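Fatty acid CoA ligase (Marinactinospora thermotolerans, PDB 6SQ8) is an AMP-binding enzyme of the ANL superfamily, built from a large N-terminal domain and a small C-terminal domain. Local coordinates at residues V292-Y297 and I305-P310; L245-L250 and V270-A275; V322-P327 and D387-L392. All coordinates share one frame; numbering follows the deposited sequence.

Contact 1 (V292-Y297 and I305-P310). With AMP (adenosine monophosphate), chain G; EQ2 (1-ethanoyl-9~{H}-pyrido[3,4-b]indole-3-carboxylic acid), chain F.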
loop_
_atom_site.group_PDB
_atom_site.type_symbol
_atom_site.label_atom_id
_atom_site.label_comp_id
_atom_site.label_asym_id
_atom_site.label_seq_id
_atom_site.Cartn_x
_atom_site.Cartn_y
_atom_site.Cartn_z
ATOM N N VAL A 292 2.326 4.604 -19.763
ATOM C CA VAL A 292 3.119 3.997 -18.717
ATOM C C VAL A 292 2.307 3.858 -17.427
ATOM O O VAL A 292 2.791 3.264 -16.488
ATOM C CB VAL A 292 4.414 4.790 -18.489
ATOM C CG1 VAL A 292 5.253 4.833 -19.743
ATOM C CG2 VAL A 292 4.164 6.200 -18.008
ATOM N N LEU A 293 1.074 4.348 -17.392
ATOM C CA LEU A 293 0.281 4.378 -16.180
ATOM C C LEU A 293 -0.275 2.989 -15.895
ATOM O O LEU A 293 -0.888 2.381 -16.752
ATOM C CB LEU A 293 -0.863 5.382 -16.330
ATOM C CG LEU A 293 -0.939 6.415 -15.217
ATOM C CD1 LEU A 293 0.288 7.289 -15.234
ATOM C CD2 LEU A 293 -2.176 7.267 -15.343
ATOM N N MET A 294 -0.058 2.521 -14.665
ATOM C CA MET A 294 -0.637 1.293 -14.170
ATOM C C MET A 294 -1.135 1.504 -12.732
ATOM O O MET A 294 -0.384 1.972 -11.860
ATOM C CB MET A 294 0.395 0.165 -14.178
ATOM C CG MET A 294 -0.082 -1.085 -13.462
ATOM S SD MET A 294 0.971 -2.520 -13.734
ATOM C CE MET A 294 0.358 -3.104 -15.310
ATOM N N GLN A 295 -2.382 1.088 -12.486
ATOM C CA GLN A 295 -2.946 1.087 -11.162
ATOM C C GLN A 295 -2.785 -0.322 -10.567
ATOM O O GLN A 295 -2.794 -1.308 -11.296
ATOM C CB GLN A 295 -4.401 1.551 -11.215
ATOM C CG GLN A 295 -4.918 2.106 -9.896
ATOM C CD GLN A 295 -6.402 2.345 -9.919
ATOM O OE1 GLN A 295 -7.140 1.559 -9.346
ATOM N NE2 GLN A 295 -6.844 3.386 -10.621
ATOM N N ASN A 296 -2.611 -0.375 -9.241
ATOM C CA ASN A 296 -2.542 -1.590 -8.455
ATOM C C ASN A 296 -3.615 -1.493 -7.367
ATOM O O ASN A 296 -3.788 -0.444 -6.754
ATOM C CB ASN A 296 -1.161 -1.790 -7.816
ATOM C CG ASN A 296 -0.126 -2.438 -8.716
ATOM O OD1 ASN A 296 -0.341 -2.604 -9.927
ATOM N ND2 ASN A 296 1.020 -2.776 -8.143
ATOM N N TYR A 297 -4.316 -2.599 -7.128
ATOM C CA TYR A 297 -5.249 -2.745 -6.028
ATOM C C TYR A 297 -4.818 -3.955 -5.198
ATOM O O TYR A 297 -4.588 -5.038 -5.720
ATOM C CB TYR A 297 -6.674 -2.892 -6.568
ATOM C CG TYR A 297 -7.699 -3.493 -5.635
ATOM C CD1 TYR A 297 -7.905 -2.979 -4.360
ATOM C CD2 TYR A 297 -8.502 -4.557 -6.044
ATOM C CE1 TYR A 297 -8.873 -3.507 -3.516
ATOM C CE2 TYR A 297 -9.474 -5.093 -5.215
ATOM C CZ TYR A 297 -9.664 -4.561 -3.948
ATOM O OH TYR A 297 -10.618 -5.087 -3.136
ATOM N N ILE A 305 -4.168 -7.831 -5.725
ATOM C CA ILE A 305 -5.405 -8.408 -6.258
ATOM C C ILE A 305 -5.553 -8.131 -7.760
ATOM O O ILE A 305 -5.800 -9.056 -8.540
ATOM C CB ILE A 305 -6.631 -7.907 -5.483
ATOM C CG1 ILE A 305 -6.562 -8.305 -4.010
ATOM C CG2 ILE A 305 -7.906 -8.406 -6.154
ATOM C CD1 ILE A 305 -7.658 -7.665 -3.170
ATOM N N ALA A 306 -5.464 -6.860 -8.161
ATOM C CA ALA A 306 -5.741 -6.492 -9.555
ATOM C C ALA A 306 -4.868 -5.320 -10.000
ATOM O O ALA A 306 -4.294 -4.608 -9.182
ATOM C CB ALA A 306 -7.190 -6.141 -9.704
ATOM N N ALA A 307 -4.763 -5.172 -11.324
ATOM C CA ALA A 307 -4.056 -4.060 -11.916
ATOM C C ALA A 307 -4.790 -3.564 -13.165
ATOM O O ALA A 307 -5.464 -4.305 -13.845
ATOM C CB ALA A 307 -2.628 -4.440 -12.218
ATOM N N LEU A 308 -4.652 -2.262 -13.412
ATOM C CA LEU A 308 -5.191 -1.572 -14.561
ATOM C C LEU A 308 -3.999 -1.140 -15.419
ATOM O O LEU A 308 -3.156 -0.373 -14.941
ATOM C CB LEU A 308 -6.010 -0.376 -14.062
ATOM C CG LEU A 308 -6.898 0.320 -15.088
ATOM C CD1 LEU A 308 -8.111 -0.517 -15.441
ATOM C CD2 LEU A 308 -7.359 1.673 -14.574
ATOM N N THR A 309 -3.936 -1.663 -16.654
ATOM C CA THR A 309 -2.769 -1.501 -17.530
ATOM C C THR A 309 -2.781 -0.113 -18.171
ATOM O O THR A 309 -3.783 0.599 -18.138
ATOM C CB THR A 309 -2.748 -2.541 -18.657
ATOM O OG1 THR A 309 -3.779 -2.215 -19.603
ATOM C CG2 THR A 309 -2.901 -3.959 -18.133
ATOM N N PRO A 310 -1.662 0.325 -18.786
ATOM C CA PRO A 310 -1.658 1.591 -19.521
ATOM C C PRO A 310 -2.664 1.631 -20.682
ATOM O O PRO A 310 -3.214 2.677 -20.977
ATOM C CB PRO A 310 -0.219 1.714 -20.026
ATOM C CG PRO A 310 0.574 0.824 -19.082
ATOM C CD PRO A 310 -0.344 -0.323 -18.743
HETATM P P AMP G . -5.853 -1.560 4.022
HETATM O O1P AMP G . -4.819 -2.557 3.586
HETATM O O2P AMP G . -7.032 -2.159 4.803
HETATM O O3P AMP G . -5.198 -0.368 4.686
HETATM O "O5'" AMP G . -6.437 -0.995 2.597
HETATM C "C5'" AMP G . -7.306 -1.698 1.686
HETATM C "C4'" AMP G . -8.371 -0.792 1.077
HETATM O "O4'" AMP G . -7.827 0.328 0.393
HETATM C "C3'" AMP G . -9.171 -1.503 0.022
HETATM O "O3'" AMP G . -10.266 -2.051 0.699
HETATM C "C2'" AMP G . -9.569 -0.465 -1.025
HETATM O "O2'" AMP G . -10.876 0.142 -0.897
HETATM C "C1'" AMP G . -8.499 0.599 -0.848
HETATM N N9 AMP G . -7.574 0.537 -2.011
HETATM C C8 AMP G . -6.306 0.064 -2.045
HETATM N N7 AMP G . -5.790 0.175 -3.299
HETATM C C5 AMP G . -6.748 0.722 -4.081
HETATM C C6 AMP G . -6.884 1.108 -5.507
HETATM N N6 AMP G . -5.874 0.950 -6.369
HETATM N N1 AMP G . -8.056 1.643 -5.900
HETATM C C2 AMP G . -9.090 1.817 -5.030
HETATM N N3 AMP G . -9.053 1.485 -3.720
HETATM C C4 AMP G . -7.923 0.953 -3.214
HETATM C C1 EQ2 F . -0.850 -3.287 -4.630
HETATM C C2 EQ2 F . -1.367 -2.331 -3.613
HETATM O O1 EQ2 F . -1.694 -1.212 -3.963
HETATM C C3 EQ2 F . -1.425 -2.736 -2.164
HETATM N N1 EQ2 F . -2.202 -1.995 -1.364
HETATM C C4 EQ2 F . -2.286 -2.280 -0.055
HETATM C C5 EQ2 F . -3.146 -1.377 0.802
HETATM O O2 EQ2 F . -3.781 -0.458 0.240
HETATM O O3 EQ2 F . -3.114 -1.603 2.024
HETATM C C6 EQ2 F . -1.584 -3.327 0.528
HETATM C C7 EQ2 F . -0.775 -4.113 -0.271
HETATM C C8 EQ2 F . 0.064 -5.259 -0.042
HETATM C C9 EQ2 F . 0.400 -6.024 1.073
HETATM C C10 EQ2 F . 1.259 -7.090 0.918
HETATM C C11 EQ2 F . 1.792 -7.407 -0.328
HETATM C C12 EQ2 F . 1.474 -6.684 -1.453
HETATM C C13 EQ2 F . 0.607 -5.606 -1.292
HETATM N N2 EQ2 F . 0.139 -4.719 -2.244
HETATM C C14 EQ2 F . -0.693 -3.817 -1.646
#

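Contact 2 (L245-L250 and V270-A275). With AMP (adenosine monophosphate), chain G; EQ2 (1-ethanoyl-9~{H}-pyrido[3,4-b]indole-3-carboxylic acid), chain F.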
loop_
_atom_site.group_PDB
_atom_site.type_symbol
_atom_site.label_atom_id
_atom_site.label_comp_id
_atom_site.label_asym_id
_atom_site.label_seq_id
_atom_site.Cartn_x
_atom_site.Cartn_y
_atom_site.Cartn_z
ATOM N N LEU A 245 3.762 5.219 -6.636
ATOM C CA LEU A 245 3.256 6.459 -6.073
ATOM C C LEU A 245 1.888 6.220 -5.440
ATOM O O LEU A 245 1.102 5.389 -5.933
ATOM C CB LEU A 245 3.100 7.479 -7.200
ATOM C CG LEU A 245 4.361 7.804 -7.973
ATOM C CD1 LEU A 245 4.024 8.701 -9.146
ATOM C CD2 LEU A 245 5.371 8.465 -7.068
ATOM N N ALA A 246 1.609 6.966 -4.362
ATOM C CA ALA A 246 0.246 7.163 -3.887
ATOM C C ALA A 246 -0.500 7.964 -4.945
ATOM O O ALA A 246 0.109 8.766 -5.650
ATOM C CB ALA A 246 0.228 7.881 -2.562
ATOM N N PRO A 247 -1.824 7.758 -5.115
ATOM C CA PRO A 247 -2.569 8.474 -6.149
ATOM C C PRO A 247 -2.356 9.992 -6.137
ATOM O O PRO A 247 -2.158 10.569 -7.199
ATOM C CB PRO A 247 -4.014 8.084 -5.836
ATOM C CG PRO A 247 -3.896 6.695 -5.248
ATOM C CD PRO A 247 -2.656 6.786 -4.389
ATOM N N ASN A 248 -2.368 10.620 -4.957
ATOM C CA ASN A 248 -2.216 12.073 -4.879
ATOM C C ASN A 248 -0.856 12.484 -5.463
ATOM O O ASN A 248 -0.740 13.543 -6.068
ATOM C CB ASN A 248 -2.348 12.606 -3.452
ATOM C CG ASN A 248 -3.779 12.649 -2.941
ATOM O OD1 ASN A 248 -4.747 12.697 -3.697
ATOM N ND2 ASN A 248 -3.947 12.615 -1.632
ATOM N N TRP A 249 0.154 11.634 -5.272
ATOM C CA TRP A 249 1.504 11.885 -5.777
ATOM C C TRP A 249 1.513 11.814 -7.308
ATOM O O TRP A 249 2.211 12.570 -7.970
ATOM C CB TRP A 249 2.530 10.907 -5.182
ATOM C CG TRP A 249 2.619 10.899 -3.690
ATOM C CD1 TRP A 249 1.936 11.691 -2.813
ATOM C CD2 TRP A 249 3.453 10.046 -2.888
ATOM N NE1 TRP A 249 2.277 11.379 -1.523
ATOM C CE2 TRP A 249 3.212 10.378 -1.539
ATOM C CE3 TRP A 249 4.367 9.029 -3.174
ATOM C CZ2 TRP A 249 3.858 9.734 -0.487
ATOM C CZ3 TRP A 249 5.005 8.398 -2.133
ATOM C CH2 TRP A 249 4.748 8.739 -0.808
ATOM N N LEU A 250 0.759 10.866 -7.862
ATOM C CA LEU A 250 0.613 10.772 -9.282
ATOM C C LEU A 250 0.134 12.118 -9.807
ATOM O O LEU A 250 0.729 12.673 -10.721
ATOM C CB LEU A 250 -0.404 9.690 -9.641
ATOM C CG LEU A 250 -0.724 9.620 -11.126
ATOM C CD1 LEU A 250 0.521 9.290 -11.938
ATOM C CD2 LEU A 250 -1.822 8.619 -11.393
ATOM N N VAL A 270 4.558 3.597 -14.433
ATOM C CA VAL A 270 4.265 4.474 -13.339
ATOM C C VAL A 270 3.110 3.847 -12.567
ATOM O O VAL A 270 1.990 3.859 -13.020
ATOM C CB VAL A 270 3.929 5.898 -13.802
ATOM C CG1 VAL A 270 3.467 6.770 -12.638
ATOM C CG2 VAL A 270 5.108 6.548 -14.497
ATOM N N VAL A 271 3.434 3.264 -11.418
ATOM C CA VAL A 271 2.506 2.465 -10.672
ATOM C C VAL A 271 1.928 3.309 -9.544
ATOM O O VAL A 271 2.665 3.972 -8.828
ATOM C CB VAL A 271 3.180 1.197 -10.116
ATOM C CG1 VAL A 271 2.163 0.251 -9.493
ATOM C CG2 VAL A 271 3.974 0.486 -11.205
ATOM N N TYR A 272 0.610 3.242 -9.384
ATOM C CA TYR A 272 -0.036 3.978 -8.317
ATOM C C TYR A 272 -1.167 3.126 -7.747
ATOM O O TYR A 272 -1.706 2.267 -8.433
ATOM C CB TYR A 272 -0.509 5.345 -8.833
ATOM C CG TYR A 272 -1.708 5.273 -9.749
ATOM C CD1 TYR A 272 -1.561 4.942 -11.086
ATOM C CD2 TYR A 272 -2.989 5.496 -9.263
ATOM C CE1 TYR A 272 -2.666 4.843 -11.919
ATOM C CE2 TYR A 272 -4.096 5.407 -10.094
ATOM C CZ TYR A 272 -3.941 5.079 -11.426
ATOM O OH TYR A 272 -5.038 4.975 -12.224
ATOM N N GLY A 273 -1.493 3.365 -6.482
ATOM C CA GLY A 273 -2.576 2.664 -5.817
ATOM C C GLY A 273 -2.479 2.854 -4.315
ATOM O O GLY A 273 -1.605 3.599 -3.831
ATOM N N GLY A 274 -3.358 2.176 -3.576
ATOM C CA GLY A 274 -3.342 2.233 -2.145
ATOM C C GLY A 274 -4.484 3.061 -1.592
ATOM O O GLY A 274 -4.766 3.066 -0.399
ATOM N N ALA A 275 -5.187 3.744 -2.490
ATOM C CA ALA A 275 -6.285 4.645 -2.154
ATOM C C ALA A 275 -7.168 4.809 -3.388
ATOM O O ALA A 275 -6.693 4.623 -4.512
ATOM C CB ALA A 275 -5.711 5.967 -1.681
HETATM P P AMP G . -5.853 -1.560 4.022
HETATM O O1P AMP G . -4.819 -2.557 3.586
HETATM O O2P AMP G . -7.032 -2.159 4.803
HETATM O O3P AMP G . -5.198 -0.368 4.686
HETATM O "O5'" AMP G . -6.437 -0.995 2.597
HETATM C "C5'" AMP G . -7.306 -1.698 1.686
HETATM C "C4'" AMP G . -8.371 -0.792 1.077
HETATM O "O4'" AMP G . -7.827 0.328 0.393
HETATM C "C3'" AMP G . -9.171 -1.503 0.022
HETATM O "O3'" AMP G . -10.266 -2.051 0.699
HETATM C "C2'" AMP G . -9.569 -0.465 -1.025
HETATM O "O2'" AMP G . -10.876 0.142 -0.897
HETATM C "C1'" AMP G . -8.499 0.599 -0.848
HETATM N N9 AMP G . -7.574 0.537 -2.011
HETATM C C8 AMP G . -6.306 0.064 -2.045
HETATM N N7 AMP G . -5.790 0.175 -3.299
HETATM C C5 AMP G . -6.748 0.722 -4.081
HETATM C C6 AMP G . -6.884 1.108 -5.507
HETATM N N6 AMP G . -5.874 0.950 -6.369
HETATM N N1 AMP G . -8.056 1.643 -5.900
HETATM C C2 AMP G . -9.090 1.817 -5.030
HETATM N N3 AMP G . -9.053 1.485 -3.720
HETATM C C4 AMP G . -7.923 0.953 -3.214
HETATM C C1 EQ2 F . -0.850 -3.287 -4.630
HETATM C C2 EQ2 F . -1.367 -2.331 -3.613
HETATM O O1 EQ2 F . -1.694 -1.212 -3.963
HETATM C C3 EQ2 F . -1.425 -2.736 -2.164
HETATM N N1 EQ2 F . -2.202 -1.995 -1.364
HETATM C C4 EQ2 F . -2.286 -2.280 -0.055
HETATM C C5 EQ2 F . -3.146 -1.377 0.802
HETATM O O2 EQ2 F . -3.781 -0.458 0.240
HETATM O O3 EQ2 F . -3.114 -1.603 2.024
HETATM C C6 EQ2 F . -1.584 -3.327 0.528
HETATM C C7 EQ2 F . -0.775 -4.113 -0.271
HETATM C C8 EQ2 F . 0.064 -5.259 -0.042
HETATM C C9 EQ2 F . 0.400 -6.024 1.073
HETATM C C10 EQ2 F . 1.259 -7.090 0.918
HETATM C C11 EQ2 F . 1.792 -7.407 -0.328
HETATM C C12 EQ2 F . 1.474 -6.684 -1.453
HETATM C C13 EQ2 F . 0.607 -5.606 -1.292
HETATM N N2 EQ2 F . 0.139 -4.719 -2.244
HETATM C C14 EQ2 F . -0.693 -3.817 -1.646
#

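Contact 3 (V322-P327 and D387-L392)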
loop_
_atom_site.group_PDB
_atom_site.type_symbol
_atom_site.label_atom_id
_atom_site.label_comp_id
_atom_site.label_asym_id
_atom_site.label_seq_id
_atom_site.Cartn_x
_atom_site.Cartn_y
_atom_site.Cartn_z
ATOM N N VAL A 322 -10.308 -0.996 -11.069
ATOM C CA VAL A 322 -9.034 -1.415 -10.485
ATOM C C VAL A 322 -8.325 -2.331 -11.472
ATOM O O VAL A 322 -7.104 -2.489 -11.405
ATOM C CB VAL A 322 -9.229 -2.102 -9.125
ATOM C CG1 VAL A 322 -9.649 -1.111 -8.061
ATOM C CG2 VAL A 322 -10.225 -3.249 -9.186
ATOM N N GLY A 323 -9.113 -2.928 -12.368
ATOM C CA GLY A 323 -8.609 -3.674 -13.494
ATOM C C GLY A 323 -9.038 -5.121 -13.443
ATOM O O GLY A 323 -9.949 -5.488 -12.707
ATOM N N ARG A 324 -8.358 -5.941 -14.253
ATOM C CA ARG A 324 -8.534 -7.374 -14.243
ATOM C C ARG A 324 -7.784 -7.946 -13.044
ATOM O O ARG A 324 -6.724 -7.455 -12.693
ATOM C CB ARG A 324 -8.041 -7.982 -15.557
ATOM C CG ARG A 324 -9.013 -7.833 -16.723
ATOM C CD ARG A 324 -8.828 -8.912 -17.773
ATOM N NE ARG A 324 -9.688 -8.685 -18.926
ATOM C CZ ARG A 324 -9.385 -7.870 -19.938
ATOM N NH1 ARG A 324 -8.277 -7.146 -19.906
ATOM N NH2 ARG A 324 -10.204 -7.755 -20.971
ATOM N N PRO A 325 -8.310 -8.987 -12.365
ATOM C CA PRO A 325 -7.549 -9.680 -11.328
ATOM C C PRO A 325 -6.236 -10.224 -11.904
ATOM O O PRO A 325 -6.172 -10.575 -13.077
ATOM C CB PRO A 325 -8.455 -10.841 -10.904
ATOM C CG PRO A 325 -9.841 -10.366 -11.274
ATOM C CD PRO A 325 -9.648 -9.567 -12.554
ATOM N N LEU A 326 -5.208 -10.279 -11.063
ATOM C CA LEU A 326 -3.927 -10.808 -11.453
ATOM C C LEU A 326 -4.025 -12.318 -11.675
ATOM O O LEU A 326 -4.999 -12.953 -11.268
ATOM C CB LEU A 326 -2.914 -10.456 -10.362
ATOM C CG LEU A 326 -2.610 -8.969 -10.210
ATOM C CD1 LEU A 326 -1.580 -8.750 -9.126
ATOM C CD2 LEU A 326 -2.108 -8.380 -11.518
ATOM N N PRO A 327 -3.034 -12.929 -12.363
ATOM C CA PRO A 327 -2.965 -14.381 -12.496
ATOM C C PRO A 327 -2.957 -15.058 -11.116
ATOM O O PRO A 327 -2.207 -14.628 -10.225
ATOM C CB PRO A 327 -1.642 -14.627 -13.236
ATOM C CG PRO A 327 -1.336 -13.329 -13.943
ATOM C CD PRO A 327 -1.922 -12.254 -13.052
ATOM N N ASP A 387 -16.347 -6.723 -19.676
ATOM C CA ASP A 387 -15.014 -7.172 -20.131
ATOM C C ASP A 387 -14.183 -7.766 -18.983
ATOM O O ASP A 387 -13.016 -8.058 -19.172
ATOM C CB ASP A 387 -14.239 -6.028 -20.789
ATOM C CG ASP A 387 -14.783 -5.590 -22.146
ATOM O OD1 ASP A 387 -15.662 -6.311 -22.705
ATOM O OD2 ASP A 387 -14.339 -4.505 -22.631
ATOM N N GLY A 388 -14.774 -7.920 -17.796
ATOM C CA GLY A 388 -14.137 -8.603 -16.653
ATOM C C GLY A 388 -13.199 -7.734 -15.833
ATOM O O GLY A 388 -12.331 -8.259 -15.149
ATOM N N HIS A 389 -13.362 -6.405 -15.886
ATOM C CA HIS A 389 -12.637 -5.481 -15.021
ATOM C C HIS A 389 -13.447 -5.274 -13.746
ATOM O O HIS A 389 -14.662 -5.114 -13.806
ATOM C CB HIS A 389 -12.384 -4.150 -15.721
ATOM C CG HIS A 389 -11.458 -4.247 -16.883
ATOM N ND1 HIS A 389 -11.917 -4.496 -18.156
ATOM C CD2 HIS A 389 -10.118 -4.091 -16.982
ATOM C CE1 HIS A 389 -10.896 -4.506 -18.993
ATOM N NE2 HIS A 389 -9.783 -4.264 -18.295
ATOM N N LEU A 390 -12.765 -5.270 -12.599
ATOM C CA LEU A 390 -13.418 -5.073 -11.337
ATOM C C LEU A 390 -13.543 -3.566 -11.093
ATOM O O LEU A 390 -12.594 -2.801 -11.342
ATOM C CB LEU A 390 -12.597 -5.752 -10.240
ATOM C CG LEU A 390 -13.119 -5.562 -8.814
ATOM C CD1 LEU A 390 -14.503 -6.163 -8.653
ATOM C CD2 LEU A 390 -12.165 -6.167 -7.809
ATOM N N HIS A 391 -14.732 -3.156 -10.625
ATOM C CA HIS A 391 -15.015 -1.787 -10.241
ATOM C C HIS A 391 -15.417 -1.761 -8.758
ATOM O O HIS A 391 -16.372 -2.428 -8.359
ATOM C CB HIS A 391 -16.155 -1.224 -11.087
ATOM C CG HIS A 391 -15.798 -0.878 -12.493
ATOM N ND1 HIS A 391 -15.715 -1.829 -13.499
ATOM C CD2 HIS A 391 -15.593 0.316 -13.088
ATOM C CE1 HIS A 391 -15.449 -1.230 -14.646
ATOM N NE2 HIS A 391 -15.361 0.087 -14.417
ATOM N N LEU A 392 -14.717 -0.961 -7.951
ATOM C CA LEU A 392 -15.047 -0.835 -6.554
ATOM C C LEU A 392 -15.993 0.351 -6.366
ATOM O O LEU A 392 -15.644 1.458 -6.743
ATOM C CB LEU A 392 -13.774 -0.604 -5.740
ATOM C CG LEU A 392 -12.737 -1.733 -5.811
ATOM C CD1 LEU A 392 -11.538 -1.429 -4.922
ATOM C CD2 LEU A 392 -13.332 -3.094 -5.458
#

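Contact 1 (V292-Y297 and I305-P310)
Y297 is the residue most covered by this pairing. Its ring, carried by a CG anti to the backbone N (chi1 161°), lies side by side with I305, whose CD1 methyl sits over one ring face, 4.1 Å from the centroid, in a CH-pi contact. A306 CB meets the edge of the same ring, its single methyl fitting beside CD2. The phenol OH turns elsewhere and bonds to D380. Strands 293-299 and 303-308 form an antiparallel beta hairpin here, with a classic beta bulge: I305 and A306 both face Y297, whose O is gripped by I305 N at 2.8 Å and by A306 N at 3.2 Å. L308 pairs with Q295 through two backbone bonds, Q295 N to L308 O being 3.0 Å long and in the carbonyl plane, on a lone pair; their CB atoms abut at 3.8 Å. P310 ends this pattern, since its ring nitrogen has no hydrogen to give L293 O, and its ring packs alongside that oxygen instead. From the same face of the sheet as L308, the extended Q295 chain brings OE1 to AMP N6 (3.3 Å), while its NE2 is held by Y272 OH. AMP N6 also donates to N296 O at 2.5 Å, so the adenine amino group reads both a side chain and the strand backbone.

Contact 2 (L245-L250 and V270-A275)
This is a strand-and-helix contact within a beta-alpha-beta crossover of the ANL N-terminal domain: strand 242-245 ends at L245, helix 247-255 begins at once, and the chain returns through strand 269-273 as a parallel neighbour of the first. L245 and Y272 make the parallel bridge. L245 N donates to V271 O at 2.8 Å, nearly along the C=O axis, whereas the return bond from G273 N to L245 O is weak. Beyond the bridge the first strand gives way to helix, with A246 at the N-cap; its O accepts L250 N and so closes the first turn. P247 follows as the first helical residue, a place that suits proline because the N-H it lacks would have no carbonyl to meet in the turn before.

Side chains of this first turn pack down on the second strand. Y272 holds CG in the crowded position between its backbone N and carbonyl carbon (chi1 73°), which turns the ring under the helix, and its OH is bonded to H313. P247 CG reaches the edge of that ring, 4.3 Å from Y272 CD2, and also touches A275 CB. L245 CD1 and L250 CD1 both abut V270 CG1, so branched aliphatic residues fill the buried layer between helix and strand. Further along the chain, G274 has backbone angles (phi 106°) at which a side chain would collide with the carbonyl oxygen of G273, so glycine suits the place. Its N lies 3.2 Å from AMP N7. Over the centre of the Y272 ring stands L250 CD2, 3.7 Å from the centroid in a CH-pi contact and only 11° off the ring normal.

Contact 3 (V322-P327 and D387-L392)
R324 lies across one face of the H389 imidazole. Its CG, anti to the carbonyl carbon (chi1 -79°), stands 4.1 Å from the ring centroid in a CH-pi contact, displaced toward the rim, and from there the chain runs extended to NE. The guanidinium that follows has H389 CE1 over one of its faces, the two planes being inclined by 44°, so this is an oblique overlap and not a flat stack. Weak bonds run from R324 NE and NH2, each 3.4 Å long, to the single acceptor D387 O. The long arginine suits this exposed position, because its aliphatic part covers the imidazole while its charged end stays at the surface; the ring's NE2 has a weak bond to D312.

G323 CA comes in at the H389 ring edge. The backbone angles of G323 would drive a CB into the preceding carbonyl, which favours glycine here. The backbone pairs here as well: L390 N donates to G323 O at 2.8 Å, almost straight at 174°, and V322 N donates to L390 O at 2.9 Å. V322 splits its two methyls between neighbours, CG2 lying beside L390 CB at 3.6 Å and CG1 meeting L392 CD1 at 3.7 Å, where the side chains cross at about a right angle. At R324 the chain turns a corner and leaves this pairing. What results is a short antiparallel join between strands 321-325 and 390-395 whose V322 and L392 both touch AMP, making it part of the wall of the nucleotide site of this ANL enzyme.

In the fold
The three contacts follow one another across neighbouring strands. Contact 1 is central, its centre about 10 Å from that of contact 2 and about 9 Å from that of contact 3, while contacts 2 and 3, their centres about 17 Å apart, do not touch (nearest atoms about 7 Å). V292 O and V270 N, 2.7 Å apart, probably hydrogen-bond and tie contact 1 to contact 2; L293 CD1 packs on L250 CD1 at 3.9 Å. Toward contact 3, I305 O and L326 N probably bond at 2.9 Å, and Y297 CE1 meets L392 CD1 at 3.7 Å. All three border AMP; contacts 1 and 2 also reach EQ2, which is about 9 Å from the V322 side chain.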